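Local coordinates for DUF2235 domain-containing protein (Pseudomonas aeruginosa, PDB 4O5P) that acts as a type VI secretion phospholipase effector, probably hydrolysing membrane lipids of target cells through a catalytic domain of the alpha/beta-hydrolase kind, at residues 348-353 against 362-367; 239-244 against 304-309; 274-279 against 328-333; 7-12 against 369-374. One frame throughout, in Å; residues are numbered along the deposited sequence.

Interaction 1: 348-353 against 362-367; sequences SIRRRD and GPSCYR
The Y366 ring takes R350 CG over one face and I349 CG1 at its edge; the CH-pi contact puts R350 CG 3.8 Å from the ring centroid, displaced toward the rim. These groups flank a short, irregular antiparallel beta pairing between the end of strand 346-353 and the chain returning from it, where R351 N donates to C365 O and C365 N to R351 O. The R350 guanidinium stands nearly upright to the ring, their planes 86° apart, and meets S364 OG in its own plane, with R350 NE to S364 OG 2.8 Å. Its other nitrogens look elsewhere: NH1 reaches Y366 OH through a water, and NH2 forms a salt bridge with E470, while Y366 OH is hydrogen-bonded to E372 OE1. The R351 guanidinium has different neighbours over a face and at its edge. R367 N lies 4.0 Å above the guanidinium plane of R351, over its centre, whereas D353 OD1 sits at the edge in a salt bridge, both R351 NH1 and NH2 donating to it; R351 NH2 also pairs with D310. The charged tip of R367 departs to E311. R352 bends at chi3 (64°), which places NE for a side-on grip of a single carbonyl oxygen. R352 NE approaches G362 O at 2.6 Å, nearly along the C=O axis, and R352 NH2 reaches the same G362 O at 2.9 Å.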
loop_
_atom_site.group_PDB
_atom_site.type_symbol
_atom_site.label_atom_id
_atom_site.label_comp_id
_atom_site.label_asym_id
_atom_site.label_seq_id
_atom_site.Cartn_x
_atom_site.Cartn_y
_atom_site.Cartn_z
ATOM N N SER A 348 -8.384 4.656 -5.849
ATOM C CA SER A 348 -9.180 5.770 -5.348
ATOM C C SER A 348 -10.303 5.246 -4.437
ATOM O O SER A 348 -10.673 4.079 -4.507
ATOM C CB SER A 348 -9.774 6.534 -6.527
ATOM O OG SER A 348 -10.634 7.583 -6.101
ATOM N N ILE A 349 -10.837 6.096 -3.573
ATOM C CA ILE A 349 -11.993 5.701 -2.773
ATOM C C ILE A 349 -13.294 6.126 -3.453
ATOM O O ILE A 349 -14.373 6.023 -2.854
ATOM C CB ILE A 349 -11.962 6.305 -1.374
ATOM C CG1 ILE A 349 -11.863 7.829 -1.446
ATOM C CG2 ILE A 349 -10.821 5.713 -0.550
ATOM C CD1 ILE A 349 -12.229 8.512 -0.153
ATOM N N ARG A 350 -13.178 6.605 -4.692
ATOM C CA ARG A 350 -14.344 6.886 -5.552
ATOM C C ARG A 350 -14.991 5.583 -6.030
ATOM O O ARG A 350 -14.310 4.586 -6.294
ATOM C CB ARG A 350 -13.956 7.728 -6.788
ATOM C CG ARG A 350 -15.095 8.624 -7.357
ATOM C CD ARG A 350 -14.612 9.491 -8.517
ATOM N NE ARG A 350 -14.398 8.716 -9.748
ATOM C CZ ARG A 350 -13.607 9.111 -10.737
ATOM N NH1 ARG A 350 -12.933 10.242 -10.620
ATOM N NH2 ARG A 350 -13.460 8.365 -11.817
ATOM N N ARG A 351 -16.313 5.594 -6.136
ATOM C CA ARG A 351 -17.055 4.411 -6.552
ATOM C C ARG A 351 -18.504 4.782 -6.903
ATOM O O ARG A 351 -19.003 5.844 -6.509
ATOM C CB ARG A 351 -17.039 3.369 -5.433
ATOM C CG ARG A 351 -18.194 3.496 -4.448
ATOM C CD ARG A 351 -18.110 4.714 -3.526
ATOM N NE ARG A 351 -19.235 4.706 -2.583
ATOM C CZ ARG A 351 -20.431 5.229 -2.845
ATOM N NH1 ARG A 351 -20.653 5.821 -4.015
ATOM N NH2 ARG A 351 -21.408 5.170 -1.943
ATOM N N ARG A 352 -19.180 3.898 -7.627
ATOM C CA ARG A 352 -20.589 4.112 -7.949
ATOM C C ARG A 352 -21.494 3.647 -6.801
ATOM O O ARG A 352 -21.176 2.665 -6.118
ATOM C CB ARG A 352 -20.935 3.360 -9.232
ATOM C CG ARG A 352 -20.004 3.679 -10.397
ATOM C CD ARG A 352 -20.441 2.953 -11.663
ATOM N NE ARG A 352 -21.761 3.426 -12.082
ATOM C CZ ARG A 352 -22.606 2.748 -12.854
ATOM N NH1 ARG A 352 -22.287 1.531 -13.304
ATOM N NH2 ARG A 352 -23.785 3.284 -13.161
ATOM N N ASP A 353 -22.597 4.358 -6.565
ATOM C CA ASP A 353 -23.607 3.895 -5.604
ATOM C C ASP A 353 -24.064 2.503 -5.982
ATOM O O ASP A 353 -23.996 2.111 -7.150
ATOM C CB ASP A 353 -24.829 4.822 -5.565
ATOM C CG ASP A 353 -24.547 6.117 -4.864
ATOM O OD1 ASP A 353 -23.501 6.215 -4.181
ATOM O OD2 ASP A 353 -25.373 7.045 -4.984
ATOM N N GLY A 362 -25.603 5.254 -11.268
ATOM C CA GLY A 362 -25.105 6.610 -11.145
ATOM C C GLY A 362 -23.638 6.723 -11.511
ATOM O O GLY A 362 -22.982 5.731 -11.843
ATOM N N PRO A 363 -23.109 7.946 -11.446
ATOM C CA PRO A 363 -21.703 8.185 -11.792
ATOM C C PRO A 363 -20.785 7.704 -10.679
ATOM O O PRO A 363 -21.242 7.421 -9.559
ATOM C CB PRO A 363 -21.633 9.709 -11.888
ATOM C CG PRO A 363 -22.680 10.191 -10.911
ATOM C CD PRO A 363 -23.798 9.172 -10.995
ATOM N N SER A 364 -19.498 7.604 -10.982
ATOM C CA SER A 364 -18.535 7.336 -9.925
ATOM C C SER A 364 -18.489 8.587 -9.058
ATOM O O SER A 364 -18.407 9.684 -9.576
ATOM C CB SER A 364 -17.162 7.031 -10.515
ATOM O OG SER A 364 -16.263 6.596 -9.511
ATOM N N CYS A 365 -18.589 8.422 -7.743
ATOM C CA CYS A 365 -18.555 9.547 -6.820
ATOM C C CYS A 365 -18.058 9.096 -5.450
ATOM O O CYS A 365 -17.607 7.965 -5.271
ATOM C CB CYS A 365 -19.958 10.151 -6.667
ATOM S SG CYS A 365 -21.167 8.978 -5.949
ATOM N N TYR A 366 -18.173 9.981 -4.477
ATOM C CA TYR A 366 -17.632 9.716 -3.152
ATOM C C TYR A 366 -18.756 9.585 -2.152
ATOM O O TYR A 366 -19.662 10.420 -2.090
ATOM C CB TYR A 366 -16.661 10.829 -2.738
ATOM C CG TYR A 366 -15.463 10.910 -3.651
ATOM C CD1 TYR A 366 -15.517 11.630 -4.832
ATOM C CD2 TYR A 366 -14.283 10.223 -3.344
ATOM C CE1 TYR A 366 -14.416 11.693 -5.689
ATOM C CE2 TYR A 366 -13.180 10.282 -4.178
ATOM C CZ TYR A 366 -13.249 11.015 -5.346
ATOM O OH TYR A 366 -12.148 11.057 -6.169
ATOM N N ARG A 367 -18.686 8.517 -1.379
ATOM C CA ARG A 367 -19.584 8.277 -0.253
ATOM C C ARG A 367 -19.575 9.399 0.798
ATOM O O ARG A 367 -18.526 9.982 1.066
ATOM C CB ARG A 367 -19.139 6.971 0.400
ATOM C CG ARG A 367 -20.102 6.448 1.391
ATOM C CD ARG A 367 -19.597 6.733 2.789
ATOM N NE ARG A 367 -19.618 5.526 3.567
ATOM C CZ ARG A 367 -19.697 5.491 4.884
ATOM N NH1 ARG A 367 -19.768 6.616 5.590
ATOM N NH2 ARG A 367 -19.706 4.320 5.477
HETATM O O HOH W 1 -16.253 7.256 -1.092
HETATM O O HOH W 2 -12.300 12.421 -8.525
HETATM O O HOH W 3 -23.245 6.501 -8.335
#

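Interaction 2: 239-244 against 304-309; sequences GAAEAR and DTMRLP
R244 turns the side of its guanidinium formed by NE and NH2 onto the carbonyl oxygen of M306, fastening a loop to helix 238-254, whose start forms part of a probable nucleophile elbow of an alpha/beta hydrolase. The grip is edge-on: M306 O lies close to the guanidinium plane, and R244 NE and NH2 are each 2.9 Å from M306 O. The two donors differ in how they meet the oxygen, since NE comes in the carbonyl plane on a lone pair and NH2 from above that plane, 51° out of it. A bend at chi3 of R244 (69°) sets NE for this approach. The rest of the cation is also occupied by backbone oxygens, NH1 by D347 O and NH2 additionally by S348 O, so one buried arginine ties the helix to both the loop and strand 346-353. L308 CD2 approaches R244 NE obliquely at 4.2 Å. M306, present as selenomethionine, folds its side chain over the helix at A241. Bends at chi2 (-59°) and chi3 shape it, and its selenium atom SE rests 3.9 Å from A241 CB. Beyond it, the methyl CE of M306 comes 3.2 Å from the helix carbonyl A241 O.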
loop_
_atom_site.group_PDB
_atom_site.type_symbol
_atom_site.label_atom_id
_atom_site.label_comp_id
_atom_site.label_asym_id
_atom_site.label_seq_id
_atom_site.Cartn_x
_atom_site.Cartn_y
_atom_site.Cartn_z
ATOM N N GLY A 239 -0.731 -1.021 3.069
ATOM C CA GLY A 239 -1.286 -1.011 4.414
ATOM C C GLY A 239 -2.604 -0.241 4.394
ATOM O O GLY A 239 -3.488 -0.479 5.206
ATOM N N ALA A 240 -2.737 0.677 3.440
ATOM C CA ALA A 240 -4.019 1.337 3.203
ATOM C C ALA A 240 -4.997 0.351 2.560
ATOM O O ALA A 240 -6.183 0.307 2.910
ATOM C CB ALA A 240 -3.834 2.578 2.323
ATOM N N ALA A 241 -4.498 -0.448 1.620
ATOM C CA ALA A 241 -5.307 -1.540 1.069
ATOM C C ALA A 241 -5.788 -2.470 2.181
ATOM O O ALA A 241 -6.971 -2.863 2.217
ATOM C CB ALA A 241 -4.522 -2.322 0.025
ATOM N N GLU A 242 -4.862 -2.829 3.077
ATOM C CA GLU A 242 -5.178 -3.678 4.212
ATOM C C GLU A 242 -6.211 -3.029 5.113
ATOM O O GLU A 242 -7.089 -3.705 5.614
ATOM C CB GLU A 242 -3.932 -3.997 5.026
ATOM C CG GLU A 242 -2.967 -4.996 4.374
ATOM C CD GLU A 242 -1.560 -4.744 4.837
ATOM O OE1 GLU A 242 -1.405 -4.346 6.010
ATOM O OE2 GLU A 242 -0.612 -4.910 4.041
ATOM N N ALA A 243 -6.102 -1.725 5.336
ATOM C CA ALA A 243 -7.086 -1.035 6.184
ATOM C C ALA A 243 -8.474 -1.105 5.572
ATOM O O ALA A 243 -9.477 -1.288 6.277
ATOM C CB ALA A 243 -6.694 0.389 6.413
ATOM N N ARG A 244 -8.542 -0.949 4.264
ATOM C CA ARG A 244 -9.837 -0.964 3.587
ATOM C C ARG A 244 -10.479 -2.347 3.617
ATOM O O ARG A 244 -11.677 -2.493 3.925
ATOM C CB ARG A 244 -9.672 -0.413 2.165
ATOM C CG ARG A 244 -9.265 1.062 2.219
ATOM C CD ARG A 244 -8.742 1.620 0.888
ATOM N NE ARG A 244 -9.769 1.751 -0.146
ATOM C CZ ARG A 244 -9.612 2.491 -1.236
ATOM N NH1 ARG A 244 -8.491 3.179 -1.393
ATOM N NH2 ARG A 244 -10.566 2.556 -2.162
ATOM N N ASP A 304 -12.883 -6.476 -4.838
ATOM C CA ASP A 304 -14.174 -6.096 -4.247
ATOM C C ASP A 304 -14.135 -5.711 -2.765
ATOM O O ASP A 304 -15.174 -5.607 -2.120
ATOM C CB ASP A 304 -15.225 -7.177 -4.495
ATOM C CG ASP A 304 -15.464 -7.425 -5.976
ATOM O OD1 ASP A 304 -15.039 -6.586 -6.810
ATOM O OD2 ASP A 304 -16.085 -8.458 -6.308
ATOM N N THR A 305 -12.943 -5.466 -2.236
ATOM C CA THR A 305 -12.808 -5.031 -0.844
ATOM C C THR A 305 -12.141 -3.650 -0.697
ATOM O O THR A 305 -11.908 -3.171 0.408
ATOM C CB THR A 305 -12.098 -6.098 0.020
ATOM O OG1 THR A 305 -10.820 -6.406 -0.542
ATOM C CG2 THR A 305 -12.938 -7.382 0.073
HETATM N N MSE A 306 -11.845 -2.997 -1.811
HETATM C CA MSE A 306 -11.290 -1.655 -1.729
HETATM C C MSE A 306 -12.399 -0.629 -1.570
HETATM O O MSE A 306 -12.195 0.456 -1.014
HETATM C CB MSE A 306 -10.460 -1.344 -2.975
HETATM C CG MSE A 306 -9.193 -2.206 -3.088
HETATM SE SE MSE A 306 -8.058 -1.921 -1.525
HETATM C CE MSE A 306 -8.571 -3.508 -0.527
ATOM N N ARG A 307 -13.563 -0.967 -2.108
ATOM C CA ARG A 307 -14.746 -0.124 -2.012
ATOM C C ARG A 307 -15.037 0.157 -0.541
ATOM O O ARG A 307 -15.151 -0.784 0.253
ATOM C CB ARG A 307 -15.917 -0.882 -2.626
ATOM C CG ARG A 307 -17.149 -0.067 -2.839
ATOM C CD ARG A 307 -18.361 -0.982 -3.074
ATOM N NE ARG A 307 -19.570 -0.191 -2.924
ATOM C CZ ARG A 307 -20.094 0.542 -3.900
ATOM N NH1 ARG A 307 -19.527 0.545 -5.110
ATOM N NH2 ARG A 307 -21.188 1.259 -3.670
ATOM N N LEU A 308 -15.137 1.428 -0.159
ATOM C CA LEU A 308 -15.342 1.740 1.257
ATOM C C LEU A 308 -16.694 1.158 1.716
ATOM O O LEU A 308 -17.585 0.945 0.887
ATOM C CB LEU A 308 -15.277 3.246 1.507
ATOM C CG LEU A 308 -13.982 4.050 1.332
ATOM C CD1 LEU A 308 -14.258 5.491 1.694
ATOM C CD2 LEU A 308 -12.832 3.552 2.185
ATOM N N PRO A 309 -16.828 0.846 3.020
ATOM C CA PRO A 309 -18.096 0.267 3.501
ATOM C C PRO A 309 -19.300 1.156 3.200
ATOM O O PRO A 309 -19.234 2.379 3.398
ATOM C CB PRO A 309 -17.889 0.183 5.023
ATOM C CG PRO A 309 -16.430 -0.042 5.184
ATOM C CD PRO A 309 -15.779 0.797 4.057
#

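Interaction 3: 274-279 against 328-333; sequences IEFLGL and LKRCVH
C331 SG touches two leucines of the adjacent strand, 3.8 Å from both L277 CD2 and L279 CD1, in a parallel pairing inside the sheet of what is, by family, an alpha/beta-hydrolase domain. On the same sheet face H333 CD2 lies 3.4 Å from L279 CB, with L279 O at the edge of the imidazole. The opposite face carries F276, whose CE1 is 3.8 Å from V332 CG2. With F276 CG anti to the backbone N (chi1 -175°), the ring is carried alongside R330, which points the same way, and leans over G278. Where the pairing begins, I274 CG2 meets L328 CD1 at 3.6 Å. Behind these contacts stands the backbone ladder: L277 N donates to R330 O, V332 N to L277 O and L279 N to V332 O, with K329 N to I274 O, ahead of the corner at E275. Further out, polar partners steady the side chains. H333 ND1 is hydrogen-bonded to E372 and H333 NE2 to the backbone N of T282, which together fix the rotation of the imidazole, while R330 forms a salt bridge with E413 and K329 with E323. Strand 270-280 has strand 225-236 as its other parallel neighbour, and strand 331-336 has 370-375. Helix 238-254 packs on the L279 and H333 face, and helix 403-416 covers F276 and V332.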
loop_
_atom_site.group_PDB
_atom_site.type_symbol
_atom_site.label_atom_id
_atom_site.label_comp_id
_atom_site.label_asym_id
_atom_site.label_seq_id
_atom_site.Cartn_x
_atom_site.Cartn_y
_atom_site.Cartn_z
ATOM N N ILE A 274 -15.984 2.470 13.119
ATOM C CA ILE A 274 -14.729 3.106 12.737
ATOM C C ILE A 274 -14.969 4.619 12.726
ATOM O O ILE A 274 -15.559 5.153 11.798
ATOM C CB ILE A 274 -14.216 2.607 11.362
ATOM C CG1 ILE A 274 -13.791 1.133 11.454
ATOM C CG2 ILE A 274 -13.040 3.471 10.886
ATOM C CD1 ILE A 274 -13.390 0.491 10.108
ATOM N N GLU A 275 -14.544 5.296 13.786
ATOM C CA GLU A 275 -14.690 6.748 13.914
ATOM C C GLU A 275 -13.860 7.485 12.861
ATOM O O GLU A 275 -14.226 8.593 12.438
ATOM C CB GLU A 275 -14.221 7.189 15.298
ATOM C CG GLU A 275 -15.065 6.681 16.460
ATOM C CD GLU A 275 -16.497 7.138 16.360
ATOM O OE1 GLU A 275 -16.737 8.360 16.451
ATOM O OE2 GLU A 275 -17.384 6.275 16.156
ATOM N N PHE A 276 -12.742 6.877 12.445
ATOM C CA PHE A 276 -11.857 7.525 11.469
ATOM C C PHE A 276 -10.990 6.521 10.696
ATOM O O PHE A 276 -10.321 5.679 11.285
ATOM C CB PHE A 276 -10.957 8.555 12.168
ATOM C CG PHE A 276 -10.096 9.365 11.216
ATOM C CD1 PHE A 276 -10.594 10.524 10.620
ATOM C CD2 PHE A 276 -8.799 8.961 10.914
ATOM C CE1 PHE A 276 -9.804 11.272 9.736
ATOM C CE2 PHE A 276 -8.006 9.689 10.036
ATOM C CZ PHE A 276 -8.505 10.847 9.449
ATOM N N LEU A 277 -11.014 6.622 9.371
ATOM C CA LEU A 277 -10.173 5.796 8.521
ATOM C C LEU A 277 -9.273 6.744 7.712
ATOM O O LEU A 277 -9.756 7.502 6.860
ATOM C CB LEU A 277 -11.056 4.949 7.596
ATOM C CG LEU A 277 -10.426 3.969 6.610
ATOM C CD1 LEU A 277 -9.675 2.861 7.367
ATOM C CD2 LEU A 277 -11.531 3.392 5.733
ATOM N N GLY A 278 -7.981 6.754 8.023
ATOM C CA GLY A 278 -7.060 7.670 7.355
ATOM C C GLY A 278 -6.098 6.921 6.453
ATOM O O GLY A 278 -5.321 6.092 6.925
ATOM N N LEU A 279 -6.127 7.242 5.162
ATOM C CA LEU A 279 -5.380 6.488 4.164
ATOM C C LEU A 279 -4.427 7.356 3.334
ATOM O O LEU A 279 -4.779 8.449 2.879
ATOM C CB LEU A 279 -6.343 5.777 3.221
ATOM C CG LEU A 279 -7.509 5.028 3.845
ATOM C CD1 LEU A 279 -8.485 4.655 2.738
ATOM C CD2 LEU A 279 -7.008 3.810 4.602
ATOM N N LEU A 328 -19.035 3.452 9.375
ATOM C CA LEU A 328 -17.861 4.298 9.124
ATOM C C LEU A 328 -18.234 5.767 9.228
ATOM O O LEU A 328 -19.077 6.245 8.466
ATOM C CB LEU A 328 -17.278 4.008 7.730
ATOM C CG LEU A 328 -16.161 4.927 7.231
ATOM C CD1 LEU A 328 -14.936 4.734 8.101
ATOM C CD2 LEU A 328 -15.822 4.627 5.743
ATOM N N LYS A 329 -17.609 6.493 10.148
ATOM C CA LYS A 329 -17.980 7.900 10.395
ATOM C C LYS A 329 -17.222 8.919 9.538
ATOM O O LYS A 329 -17.701 10.029 9.327
ATOM C CB LYS A 329 -17.752 8.263 11.864
ATOM C CG LYS A 329 -18.390 7.335 12.892
ATOM C CD LYS A 329 -19.883 7.175 12.710
ATOM C CE LYS A 329 -20.380 6.100 13.698
ATOM N NZ LYS A 329 -21.879 5.970 13.804
ATOM N N ARG A 330 -16.038 8.549 9.060
ATOM C CA ARG A 330 -15.133 9.514 8.430
ATOM C C ARG A 330 -13.947 8.803 7.771
ATOM O O ARG A 330 -13.243 8.024 8.418
ATOM C CB ARG A 330 -14.606 10.501 9.479
ATOM C CG ARG A 330 -13.613 11.548 8.944
ATOM C CD ARG A 330 -14.287 12.526 7.983
ATOM N NE ARG A 330 -13.388 13.607 7.586
ATOM C CZ ARG A 330 -13.593 14.387 6.526
ATOM N NH1 ARG A 330 -14.646 14.181 5.749
ATOM N NH2 ARG A 330 -12.741 15.355 6.235
ATOM N N CYS A 331 -13.723 9.088 6.490
ATOM C CA CYS A 331 -12.536 8.591 5.806
ATOM C C CYS A 331 -11.839 9.700 5.023
ATOM O O CYS A 331 -12.474 10.416 4.242
ATOM C CB CYS A 331 -12.877 7.434 4.867
ATOM S SG CYS A 331 -11.434 6.785 3.946
ATOM N N VAL A 332 -10.535 9.848 5.253
ATOM C CA VAL A 332 -9.726 10.817 4.523
ATOM C C VAL A 332 -8.642 10.069 3.732
ATOM O O VAL A 332 -7.877 9.313 4.315
ATOM C CB VAL A 332 -9.041 11.796 5.481
ATOM C CG1 VAL A 332 -8.019 12.642 4.719
ATOM C CG2 VAL A 332 -10.085 12.687 6.223
ATOM N N HIS A 333 -8.577 10.277 2.416
ATOM C CA HIS A 333 -7.565 9.610 1.585
ATOM C C HIS A 333 -6.700 10.640 0.866
ATOM O O HIS A 333 -7.179 11.371 0.019
ATOM C CB HIS A 333 -8.254 8.742 0.532
ATOM C CG HIS A 333 -7.331 7.818 -0.209
ATOM N ND1 HIS A 333 -7.638 7.317 -1.456
ATOM C CD2 HIS A 333 -6.140 7.269 0.132
ATOM C CE1 HIS A 333 -6.677 6.498 -1.851
ATOM N NE2 HIS A 333 -5.754 6.453 -0.907
#

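Interaction 4: 7-12 against 369-374; sequences GFHIAP and WTVEYA
F8 meets E372 and A374 with one side of its ring, through CD1 and CZ: F8 CZ touches A374 CB at 3.7 Å, and F8 CD1 lies 3.3 Å from E372 O. F8 CG stands anti to the backbone N (chi1 174°), which carries the ring toward A374. E372 CG is likewise anti (chi1 -178°) and so comes to lie 3.7 Å from F8 CD1; the chain beyond it stays extended, its carboxylate turned 82° from the F8 ring. That buried carboxylate is well supplied with partners, among them S348 OG at OE1 and I349 N at OE2, surroundings that would suit a negative charge. On the other face of this parallel pair, the Y373 ring receives P12 CD off-centre in a CH-pi contact, 4.1 Å from the ring centroid. I10 O approaches the edge of that ring, 3.3 Å from Y373 CD1. H9 crosses V371 at about a right angle, with V371 CG2 at the imidazole edge, 3.9 Å from H9 CD2. Beneath these side chains E372 N donates to G7 O, H9 N to E372 O, A374 N to H9 O and A11 N to A374 O. Strand 7-10 thus adds an N-terminal strand to the hydrolase sheet, beyond strand 370-375, whose other neighbour is strand 331-336. Helix 469-487 packs against F8 and I10, helix 451-463 against I10 and A11, and Y373 meets H409 of helix 403-416 edge-to-face.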
loop_
_atom_site.group_PDB
_atom_site.type_symbol
_atom_site.label_atom_id
_atom_site.label_comp_id
_atom_site.label_asym_id
_atom_site.label_seq_id
_atom_site.Cartn_x
_atom_site.Cartn_y
_atom_site.Cartn_z
ATOM N N GLY A 7 -15.959 14.393 -1.197
ATOM C CA GLY A 7 -15.627 14.624 -2.593
ATOM C C GLY A 7 -14.131 14.650 -2.823
ATOM O O GLY A 7 -13.353 14.390 -1.912
ATOM N N PHE A 8 -13.728 14.996 -4.039
ATOM C CA PHE A 8 -12.316 15.070 -4.376
ATOM C C PHE A 8 -11.836 16.516 -4.490
ATOM O O PHE A 8 -12.509 17.349 -5.114
ATOM C CB PHE A 8 -12.072 14.331 -5.673
ATOM C CG PHE A 8 -10.673 14.469 -6.198
ATOM C CD1 PHE A 8 -9.650 13.710 -5.680
ATOM C CD2 PHE A 8 -10.387 15.365 -7.222
ATOM C CE1 PHE A 8 -8.351 13.831 -6.183
ATOM C CE2 PHE A 8 -9.100 15.498 -7.711
ATOM C CZ PHE A 8 -8.086 14.730 -7.189
ATOM N N HIS A 9 -10.692 16.824 -3.871
ATOM C CA HIS A 9 -10.136 18.183 -3.934
ATOM C C HIS A 9 -8.620 18.163 -4.052
ATOM O O HIS A 9 -7.986 17.126 -3.816
ATOM C CB HIS A 9 -10.515 18.988 -2.690
ATOM C CG HIS A 9 -11.981 19.011 -2.411
ATOM N ND1 HIS A 9 -12.824 19.963 -2.939
ATOM C CD2 HIS A 9 -12.758 18.191 -1.666
ATOM C CE1 HIS A 9 -14.059 19.730 -2.529
ATOM N NE2 HIS A 9 -14.044 18.663 -1.751
ATOM N N ILE A 10 -8.050 19.303 -4.437
ATOM C CA ILE A 10 -6.614 19.517 -4.324
ATOM C C ILE A 10 -6.339 19.614 -2.828
ATOM O O ILE A 10 -7.226 20.044 -2.071
ATOM C CB ILE A 10 -6.193 20.842 -5.012
ATOM C CG1 ILE A 10 -6.466 20.776 -6.506
ATOM C CG2 ILE A 10 -4.703 21.119 -4.843
ATOM C CD1 ILE A 10 -5.740 19.608 -7.188
ATOM N N ALA A 11 -5.140 19.222 -2.395
ATOM C CA ALA A 11 -4.696 19.464 -1.024
ATOM C C ALA A 11 -5.027 20.888 -0.583
ATOM O O ALA A 11 -4.938 21.815 -1.382
ATOM C CB ALA A 11 -3.209 19.242 -0.911
ATOM N N PRO A 12 -5.422 21.061 0.689
ATOM C CA PRO A 12 -5.623 22.422 1.186
ATOM C C PRO A 12 -4.279 23.117 1.339
ATOM O O PRO A 12 -3.245 22.446 1.377
ATOM C CB PRO A 12 -6.272 22.206 2.559
ATOM C CG PRO A 12 -5.828 20.834 2.985
ATOM C CD PRO A 12 -5.750 20.037 1.696
ATOM N N TRP A 369 -19.222 11.709 4.007
ATOM C CA TRP A 369 -18.231 11.707 5.087
ATOM C C TRP A 369 -16.878 11.135 4.671
ATOM O O TRP A 369 -16.062 10.818 5.542
ATOM C CB TRP A 369 -18.729 10.919 6.311
ATOM C CG TRP A 369 -20.140 11.222 6.739
ATOM C CD1 TRP A 369 -20.831 12.386 6.546
ATOM C CD2 TRP A 369 -21.033 10.333 7.419
ATOM N NE1 TRP A 369 -22.099 12.276 7.084
ATOM C CE2 TRP A 369 -22.243 11.026 7.627
ATOM C CE3 TRP A 369 -20.924 9.011 7.878
ATOM C CZ2 TRP A 369 -23.345 10.438 8.266
ATOM C CZ3 TRP A 369 -22.012 8.438 8.513
ATOM C CH2 TRP A 369 -23.205 9.152 8.702
ATOM N N THR A 370 -16.639 10.997 3.365
ATOM C CA THR A 370 -15.327 10.557 2.876
ATOM C C THR A 370 -14.769 11.556 1.858
ATOM O O THR A 370 -15.513 12.070 1.020
ATOM C CB THR A 370 -15.379 9.132 2.285
ATOM O OG1 THR A 370 -16.128 9.126 1.061
ATOM C CG2 THR A 370 -16.045 8.179 3.278
ATOM N N VAL A 371 -13.470 11.834 1.926
ATOM C CA VAL A 371 -12.884 12.901 1.108
ATOM C C VAL A 371 -11.516 12.447 0.608
ATOM O O VAL A 371 -10.840 11.678 1.282
ATOM C CB VAL A 371 -12.833 14.245 1.913
ATOM C CG1 VAL A 371 -12.019 14.090 3.189
ATOM C CG2 VAL A 371 -12.309 15.391 1.073
ATOM N N GLU A 372 -11.145 12.875 -0.596
ATOM C CA GLU A 372 -9.903 12.444 -1.255
ATOM C C GLU A 372 -9.137 13.700 -1.697
ATOM O O GLU A 372 -9.668 14.531 -2.441
ATOM C CB GLU A 372 -10.245 11.519 -2.448
ATOM C CG GLU A 372 -9.057 10.927 -3.248
ATOM C CD GLU A 372 -9.460 9.679 -4.028
ATOM O OE1 GLU A 372 -10.025 9.791 -5.141
ATOM O OE2 GLU A 372 -9.222 8.559 -3.537
ATOM N N TYR A 373 -7.906 13.860 -1.213
ATOM C CA TYR A 373 -7.107 15.046 -1.519
ATOM C C TYR A 373 -5.912 14.699 -2.391
ATOM O O TYR A 373 -5.190 13.732 -2.107
ATOM C CB TYR A 373 -6.600 15.694 -0.235
ATOM C CG TYR A 373 -7.653 16.446 0.535
ATOM C CD1 TYR A 373 -8.093 17.698 0.112
ATOM C CD2 TYR A 373 -8.195 15.912 1.701
ATOM C CE1 TYR A 373 -9.065 18.404 0.836
ATOM C CE2 TYR A 373 -9.147 16.601 2.419
ATOM C CZ TYR A 373 -9.584 17.838 1.979
ATOM O OH TYR A 373 -10.533 18.511 2.711
ATOM N N ALA A 374 -5.706 15.490 -3.445
ATOM C CA ALA A 374 -4.544 15.326 -4.325
ATOM C C ALA A 374 -3.334 16.052 -3.731
ATOM O O ALA A 374 -3.441 17.228 -3.370
ATOM C CB ALA A 374 -4.841 15.866 -5.703
#

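Read from the N terminus, the four contacts illustrate how near and distant segments assemble the catalytic domain. Residues 7-12 wait some 360 residues for their partner, so interaction 4 closes a loop that encloses the other three. Within it, interaction 2 opens at 239-244 and closes at 304-309, after interaction 3 has opened at 274-279; the two therefore cross, and interaction 3 closes at 328-333. Interaction 1 follows both in series, tying the end of strand 346-353 to the loop leading to strand 370-375. Interactions 3 and 4 join neighbouring strands of the sheet through 331-336 and 370-375. Interaction 2 anchors a loop to helix 238-254, and R367 of interaction 1 reaches L328 O of interaction 3.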